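Local coordinates for protein protease (Penicillium cyclopium, PDB 5Z6O) that acts as a subtilisin-type serine protease that probably hydrolyses casein, gelatin and collagen type IV, at residues N180-A185 with S251-I256; A238-A243 with L276-N281. All blocks are in the same frame, centred on the assembly; numbering follows the deposited sequence.

Contact 1 of 2, residues N180-A185 with S251-I256. With CA (calcium ion), chain B.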
ATOM      1  N   ASN A 180       7.400   5.156 -13.241  1.00 14.83           N
ATOM      2  CA  ASN A 180       6.422   6.031 -12.598  1.00 16.09           C
ATOM      3  C   ASN A 180       5.609   5.402 -11.483  1.00 13.14           C
ATOM      4  O   ASN A 180       4.626   6.042 -11.052  1.00 12.90           O
ATOM      5  CB  ASN A 180       5.428   6.587 -13.626  1.00 24.71           C
ATOM      6  CG  ASN A 180       6.133   7.310 -14.744  1.00 29.58           C
ATOM      7  OD1 ASN A 180       6.961   8.192 -14.489  1.00 35.53           O
ATOM      8  ND2 ASN A 180       5.851   6.918 -15.982  1.00 33.47           N
ATOM      9  N   VAL A 181       5.938   4.194 -11.022  1.00 14.04           N
ATOM     10  CA  VAL A 181       5.255   3.626  -9.859  1.00  5.37           C
ATOM     11  C   VAL A 181       5.939   4.147  -8.623  1.00  7.36           C
ATOM     12  O   VAL A 181       7.019   4.733  -8.706  1.00 10.57           O
ATOM     13  CB  VAL A 181       5.259   2.083  -9.872  1.00 10.95           C
ATOM     14  CG1 VAL A 181       4.500   1.552 -11.076  1.00 13.17           C
ATOM     15  CG2 VAL A 181       6.676   1.546  -9.844  1.00 13.34           C
ATOM     16  N   CYS A 182       5.298   3.969  -7.461  1.00  8.26           N
ATOM     17  CA  CYS A 182       5.855   4.445  -6.205  1.00  8.82           C
ATOM     18  C   CYS A 182       6.336   3.182  -5.492  1.00  9.40           C
ATOM     19  O   CYS A 182       5.523   2.370  -5.044  1.00  9.41           O
ATOM     20  CB  CYS A 182       4.791   5.215  -5.417  1.00  7.24           C
ATOM     21  SG  CYS A 182       5.462   6.520  -4.348  1.00  9.99           S
ATOM     22  N   THR A 183       7.646   2.956  -5.494  1.00  7.88           N
ATOM     23  CA  THR A 183       8.218   1.691  -5.036  1.00  6.42           C
ATOM     24  C   THR A 183       8.700   1.832  -3.593  1.00  6.94           C
ATOM     25  O   THR A 183       9.504   2.732  -3.295  1.00  8.71           O
ATOM     26  CB  THR A 183       9.392   1.313  -5.935  1.00  9.03           C
ATOM     27  OG1 THR A 183       8.919   1.149  -7.278  1.00 10.54           O
ATOM     28  CG2 THR A 183      10.041   0.037  -5.478  1.00  9.28           C
ATOM     29  N   ILE A 184       8.255   0.919  -2.712  1.00  6.68           N
ATOM     30  CA  ILE A 184       8.304   1.159  -1.265  1.00  4.46           C
ATOM     31  C   ILE A 184       9.170   0.090  -0.599  1.00  8.82           C
ATOM     32  O   ILE A 184       8.903  -1.107  -0.732  1.00  8.76           O
ATOM     33  CB  ILE A 184       6.895   1.160  -0.638  1.00  7.04           C
ATOM     34  CG1 ILE A 184       5.907   2.018  -1.442  1.00  8.40           C
ATOM     35  CG2 ILE A 184       6.964   1.621   0.809  1.00  7.39           C
ATOM     36  CD1 ILE A 184       6.446   3.448  -1.682  1.00  7.55           C
ATOM     37  N   ALA A 185      10.183   0.524   0.148  1.00  8.59           N
ATOM     38  CA  ALA A 185      11.006  -0.369   0.952  1.00  7.69           C
ATOM     39  C   ALA A 185      10.506  -0.395   2.391  1.00 11.72           C
ATOM     40  O   ALA A 185       9.697   0.443   2.809  1.00  8.97           O
ATOM     41  CB  ALA A 185      12.483   0.066   0.896  1.00 12.82           C
ATOM     42  N   SER A 251       0.846  13.095  -9.363  1.00 13.67           N
ATOM     43  CA  SER A 251       1.757  13.865  -8.515  1.00 14.07           C
ATOM     44  C   SER A 251       1.903  13.291  -7.104  1.00 13.28           C
ATOM     45  O   SER A 251       2.668  13.842  -6.288  1.00 16.11           O
ATOM     46  CB  SER A 251       1.282  15.330  -8.435  1.00 19.14           C
ATOM     47  OG  SER A 251       1.494  16.001  -9.692  1.00 31.58           O
ATOM     48  N   ALA A 252       1.159  12.223  -6.785  1.00 12.77           N
ATOM     49  CA  ALA A 252       1.065  11.792  -5.394  1.00 14.00           C
ATOM     50  C   ALA A 252       2.380  11.185  -4.910  1.00 10.12           C
ATOM     51  O   ALA A 252       2.779  11.395  -3.758  1.00 12.47           O
ATOM     52  CB  ALA A 252      -0.105  10.823  -5.245  1.00 14.34           C
ATOM     53  N   CYS A 253       3.088  10.423  -5.761  1.00 10.04           N
ATOM     54  CA  CYS A 253       4.345   9.863  -5.258  1.00 11.46           C
ATOM     55  C   CYS A 253       5.320  10.985  -4.962  1.00 14.32           C
ATOM     56  O   CYS A 253       5.981  10.994  -3.911  1.00 10.43           O
ATOM     57  CB  CYS A 253       4.931   8.865  -6.273  1.00 11.67           C
ATOM     58  SG  CYS A 253       6.313   7.880  -5.628  1.00 11.18           S
ATOM     59  N   ALA A 254       5.370  11.990  -5.854  1.00 10.37           N
ATOM     60  CA  ALA A 254       6.327  13.074  -5.640  1.00 12.08           C
ATOM     61  C   ALA A 254       5.979  13.878  -4.389  1.00  8.40           C
ATOM     62  O   ALA A 254       6.884  14.303  -3.650  1.00 12.89           O
ATOM     63  CB  ALA A 254       6.368  13.997  -6.865  1.00 14.86           C
ATOM     64  N   ARG A 255       4.686  14.050  -4.121  1.00 10.52           N
ATOM     65  CA  ARG A 255       4.267  14.788  -2.931  1.00 11.52           C
ATOM     66  C   ARG A 255       4.589  14.011  -1.648  1.00  8.36           C
ATOM     67  O   ARG A 255       5.037  14.593  -0.650  1.00  9.70           O
ATOM     68  CB  ARG A 255       2.774  15.078  -3.023  1.00 12.01           C
ATOM     69  CG  ARG A 255       2.179  15.753  -1.782  1.00 11.43           C
ATOM     70  CD  ARG A 255       2.828  17.107  -1.506  1.00 20.22           C
ATOM     71  NE  ARG A 255       2.132  17.725  -0.390  1.00 15.76           N
ATOM     72  CZ  ARG A 255       2.658  18.650   0.392  1.00 18.57           C
ATOM     73  NH1 ARG A 255       1.943  19.138   1.400  1.00 23.53           N
ATOM     74  NH2 ARG A 255       3.900  19.069   0.168  1.00 21.64           N
ATOM     75  N   ILE A 256       4.369  12.696  -1.658  1.00 12.07           N
ATOM     76  CA  ILE A 256       4.753  11.870  -0.512  1.00 10.66           C
ATOM     77  C   ILE A 256       6.260  11.923  -0.289  1.00  9.80           C
ATOM     78  O   ILE A 256       6.727  12.025   0.851  1.00 11.18           O
ATOM     79  CB  ILE A 256       4.254  10.433  -0.716  1.00  8.50           C
ATOM     80  CG1 ILE A 256       2.748  10.412  -0.531  1.00 12.15           C
ATOM     81  CG2 ILE A 256       4.968   9.435   0.212  1.00 12.63           C
ATOM     82  CD1 ILE A 256       2.106   9.170  -1.165  1.00 12.97           C
TER
HETATM   83 CA    CA B 301       9.327   5.871  -8.657  1.00 25.39          CA
HETATM   84  O   HOH W   1       9.416   5.313 -11.238  1.00 35.91           O
HETATM   85  O   HOH W   2       9.835   3.632  -8.815  1.00 18.40           O
HETATM   86  O   HOH W   3       7.788   7.619  -9.060  1.00 22.84           O
HETATM   87  O   HOH W   4      11.549   5.568  -8.437  1.00 20.49           O
HETATM   88  O   HOH W   5      10.788   7.606  -9.477  1.00 30.88           O
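Cys182 and Cys253 are joined by a disulfide, SG of Cys182 to SG of Cys253 2.1 Å, which carries nearly all of this contact. Both sulfurs lie anti to their own backbone nitrogens, Cys182 with a chi1 of -150° and Cys253 with one of -169°, and this directs each SG across the gap. The torsion about the S-S bond is 79°, a right-handed bridge, and CB of Cys182 and CB of Cys253 end 3.8 Å apart. Cys182 CB lies 3.1 Å from Cys253 SG, and Cys253 CB is equally far from Cys182 SG, the spacing expected of atoms two bonds apart. The bridge draws the backbones together at this one place, where the CA atoms of Cys182 and Cys253 are 5.7 Å apart. Beside it, Phe158 of strand 157-162 packs against both cysteines, and Asp204 touches Cys253.

In the subtilisin fold seven parallel strands form the central sheet; the cystine ties strand 182-187, which lies between 157-162 and 205-208 in that sheet, to helix 249-259 packed against it. The residue just before the bridged cysteine serves a metal. Val181 turns its CB away from the helix, and its carbonyl O binds calcium at 2.6 Å. Waters 1 to 5 and Asp204 add further ligands, which makes the coordination shell rich in water. Two of the waters are also held by the protein: Asn180 N donates to water 1 over 2.8 Å, and water 2 donates to Thr183 OG1 over 3.1 Å. That hydroxyl is also hydrogen-bonded to Ala176 O, while Thr183 N bonds to the Asp204 carboxylate, so backbone and metal both hold the acid in place.

Contact 2 of 2, residues A238-A243 with L276-N281; sequences AAYLMA and LYNGIN
Leu241 of the helix and Asn278 of the irregular C-terminal stretch are the nearest residues along the backbones, CA to CA 8.0 Å; side chains fill the gap, with no direct hydrogen bond across it. Tyr240 does most of the work. Its ring, CG anti to the backbone N (chi1 174°), points at the loop, and an edge of it meets Asn278: Tyr240 CE2 lies 3.9 Å from Asn278 O, which sits near the ring plane, and 4.0 Å from Asn278 CB. Leu241 reaches the same carbonyl more loosely through CD2. At the ring's far end Tyr240 OH touches CD1 of Ile280 at 3.7 Å, the two side chains crossing at about a right angle.

Water 6, in the plane of the ring at its edge, turns this approach into a polar bridge; it lies 2.6 Å from Tyr240 OH and donates to Asn278 O over 3.0 Å. The phenol oxygen is also hydrogen-bonded to Asp29 N, so a buried hydroxyl has two polar partners. Tyr240 belongs to helix 227-245, the long helix of the subtilisin fold whose first turn holds Ser228, probably the charge-relay serine; it lies about three turns farther on, where the helix packs against the last residues of the chain and strand 26-29. Tyr28, Val27 and Tyr26 of that strand touch Tyr240, Ile280 and Asn278 respectively.

Within the loop, the Tyr277 ring lies against the turn at Gly279, whose phi is 81°. The glycine N stands 3.3 Å above one face of the Tyr277 ring, offset toward the rim, and Asn281 N donates to Tyr277 OH over 3.0 Å at a bent 139°.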
ATOM      1  N   ALA A 238      -1.491   8.026   0.227  1.00  7.64           N
ATOM      2  CA  ALA A 238      -1.878   8.701  -0.999  1.00  6.87           C
ATOM      3  C   ALA A 238      -3.357   9.014  -0.997  1.00 12.63           C
ATOM      4  O   ALA A 238      -3.760  10.112  -1.377  1.00  9.39           O
ATOM      5  CB  ALA A 238      -1.527   7.852  -2.225  1.00  8.40           C
ATOM      6  N   ALA A 239      -4.189   8.055  -0.572  1.00  7.26           N
ATOM      7  CA  ALA A 239      -5.628   8.329  -0.545  1.00  6.58           C
ATOM      8  C   ALA A 239      -5.933   9.474   0.418  1.00  9.73           C
ATOM      9  O   ALA A 239      -6.716  10.383   0.109  1.00  9.84           O
ATOM     10  CB  ALA A 239      -6.387   7.044  -0.164  1.00  6.37           C
ATOM     11  N   TYR A 240      -5.278   9.463   1.580  1.00  8.94           N
ATOM     12  CA  TYR A 240      -5.393  10.541   2.552  1.00  7.44           C
ATOM     13  C   TYR A 240      -5.041  11.901   1.938  1.00  9.58           C
ATOM     14  O   TYR A 240      -5.775  12.887   2.103  1.00 11.31           O
ATOM     15  CB  TYR A 240      -4.476  10.192   3.705  1.00  8.12           C
ATOM     16  CG  TYR A 240      -4.343  11.242   4.757  1.00  7.89           C
ATOM     17  CD1 TYR A 240      -5.353  11.442   5.695  1.00 11.71           C
ATOM     18  CD2 TYR A 240      -3.216  12.028   4.813  1.00  7.85           C
ATOM     19  CE1 TYR A 240      -5.226  12.426   6.676  1.00 11.91           C
ATOM     20  CE2 TYR A 240      -3.047  13.001   5.829  1.00  8.27           C
ATOM     21  CZ  TYR A 240      -4.062  13.188   6.722  1.00 11.94           C
ATOM     22  OH  TYR A 240      -3.881  14.142   7.679  1.00 10.42           O
ATOM     23  N   LEU A 241      -3.903  11.984   1.231  1.00  7.27           N
ATOM     24  CA  LEU A 241      -3.484  13.279   0.710  1.00  7.91           C
ATOM     25  C   LEU A 241      -4.373  13.720  -0.440  1.00 12.03           C
ATOM     26  O   LEU A 241      -4.587  14.925  -0.626  1.00 10.42           O
ATOM     27  CB  LEU A 241      -2.020  13.221   0.255  1.00  9.47           C
ATOM     28  CG  LEU A 241      -1.047  13.092   1.427  1.00 10.88           C
ATOM     29  CD1 LEU A 241       0.385  12.858   0.917  1.00 13.83           C
ATOM     30  CD2 LEU A 241      -1.095  14.360   2.266  1.00 14.24           C
ATOM     31  N   MET A 242      -4.878  12.774  -1.234  1.00  9.30           N
ATOM     32  CA  MET A 242      -5.811  13.133  -2.293  1.00 10.46           C
ATOM     33  C   MET A 242      -7.056  13.782  -1.722  1.00 15.98           C
ATOM     34  O   MET A 242      -7.527  14.796  -2.244  1.00 14.10           O
ATOM     35  CB  MET A 242      -6.217  11.896  -3.113  1.00 12.04           C
ATOM     36  CG  MET A 242      -5.105  11.411  -4.016  1.00 13.71           C
ATOM     37  SD  MET A 242      -5.618   9.811  -4.771  1.00 14.85           S
ATOM     38  CE  MET A 242      -4.147   9.542  -5.752  1.00 14.81           C
ATOM     39  N   ALA A 243      -7.620  13.193  -0.663  1.00 11.63           N
ATOM     40  CA  ALA A 243      -8.856  13.753  -0.127  1.00  9.92           C
ATOM     41  C   ALA A 243      -8.585  15.020   0.670  1.00 20.00           C
ATOM     42  O   ALA A 243      -9.464  15.879   0.753  1.00 19.12           O
ATOM     43  CB  ALA A 243      -9.586  12.726   0.743  1.00  9.94           C
ATOM     44  N   LEU A 276       8.054   7.581   5.200  1.00  5.63           N
ATOM     45  CA  LEU A 276       6.698   8.122   5.089  1.00  8.03           C
ATOM     46  C   LEU A 276       6.316   8.970   6.300  1.00  9.15           C
ATOM     47  O   LEU A 276       6.442   8.528   7.439  1.00  8.55           O
ATOM     48  CB  LEU A 276       5.717   6.953   4.981  1.00  6.45           C
ATOM     49  CG  LEU A 276       4.202   7.243   4.840  1.00  7.28           C
ATOM     50  CD1 LEU A 276       3.973   8.110   3.586  1.00  9.83           C
ATOM     51  CD2 LEU A 276       3.453   5.892   4.784  1.00  6.01           C
ATOM     52  N   TYR A 277       5.767  10.160   6.028  1.00  8.56           N
ATOM     53  CA  TYR A 277       5.266  11.090   7.047  1.00  8.67           C
ATOM     54  C   TYR A 277       4.028  11.774   6.491  1.00  9.90           C
ATOM     55  O   TYR A 277       4.067  12.241   5.352  1.00 11.41           O
ATOM     56  CB  TYR A 277       6.339  12.127   7.370  1.00 10.31           C
ATOM     57  CG  TYR A 277       5.883  13.158   8.356  1.00  9.51           C
ATOM     58  CD1 TYR A 277       5.499  12.790   9.644  1.00 10.21           C
ATOM     59  CD2 TYR A 277       5.825  14.495   8.003  1.00  9.49           C
ATOM     60  CE1 TYR A 277       5.054  13.772  10.564  1.00 13.59           C
ATOM     61  CE2 TYR A 277       5.412  15.454   8.894  1.00 17.69           C
ATOM     62  CZ  TYR A 277       5.021  15.095  10.161  1.00 16.91           C
ATOM     63  OH  TYR A 277       4.599  16.079  11.037  1.00 18.15           O
ATOM     64  N   ASN A 278       2.932  11.850   7.273  1.00  7.72           N
ATOM     65  CA  ASN A 278       1.670  12.345   6.710  1.00  8.49           C
ATOM     66  C   ASN A 278       1.532  13.866   6.762  1.00 13.45           C
ATOM     67  O   ASN A 278       0.519  14.378   6.291  1.00 13.49           O
ATOM     68  CB  ASN A 278       0.430  11.660   7.391  1.00  9.34           C
ATOM     69  CG  ASN A 278       0.158  12.142   8.826  1.00  9.49           C
ATOM     70  OD1 ASN A 278      -0.873  11.779   9.415  1.00 13.18           O
ATOM     71  ND2 ASN A 278       1.054  12.907   9.393  1.00  7.80           N
ATOM     72  N   GLY A 279       2.515  14.592   7.304  1.00 10.53           N
ATOM     73  CA  GLY A 279       2.500  16.039   7.236  1.00 14.22           C
ATOM     74  C   GLY A 279       1.618  16.724   8.264  1.00 20.65           C
ATOM     75  O   GLY A 279       1.306  17.910   8.107  1.00 20.52           O
ATOM     76  N   ILE A 280       1.203  16.015   9.305  1.00 16.41           N
ATOM     77  CA  ILE A 280       0.153  16.530  10.183  1.00 18.12           C
ATOM     78  C   ILE A 280       0.698  17.617  11.097  1.00 25.92           C
ATOM     79  O   ILE A 280      -0.057  18.499  11.512  1.00 24.83           O
ATOM     80  CB  ILE A 280      -0.493  15.386  10.988  1.00 17.55           C
ATOM     81  CG1 ILE A 280      -1.776  15.854  11.676  1.00 22.17           C
ATOM     82  CG2 ILE A 280       0.506  14.821  11.987  1.00 17.67           C
ATOM     83  CD1 ILE A 280      -2.967  16.020  10.731  1.00 19.92           C
ATOM     84  N   ASN A 281       2.001  17.583  11.390  1.00 21.37           N
ATOM     85  CA  ASN A 281       2.697  18.545  12.255  1.00 35.49           C
ATOM     86  C   ASN A 281       1.998  18.686  13.613  1.00 41.06           C
ATOM     87  O   ASN A 281       1.547  19.764  14.017  1.00 39.54           O
ATOM     88  CB  ASN A 281       2.831  19.885  11.535  1.00 37.01           C
ATOM     89  CG  ASN A 281       3.752  19.799  10.327  1.00 47.10           C
ATOM     90  OD1 ASN A 281       4.853  19.256  10.413  1.00 52.82           O
ATOM     91  ND2 ASN A 281       3.300  20.329   9.196  1.00 48.14           N
TER
HETATM   92  O   HOH W   6      -1.847  15.737   7.437  1.00 13.22           O

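How the contacts relate
Both contacts are largely buried, yet their chemistry differs. Contact 1 rests on a covalent bridge beside a water-rich calcium site at the start of an inner strand of the central sheet, whereas contact 2 has no bond of its own across the gap and relies on ring packing and a bridging water near the C-terminal end. They meet through the successive helices 227-245 and 249-259. Ile256 of contact 1 lies against contact 2, with Ile256 CG1 3.7 Å from Leu241 CD1 and Ile256 CG2 3.8 Å from Leu276 CD1, and Ala238 packs near its CD1. Along the chain the segments alternate, so the two pairings cross, their centres 12 Å apart.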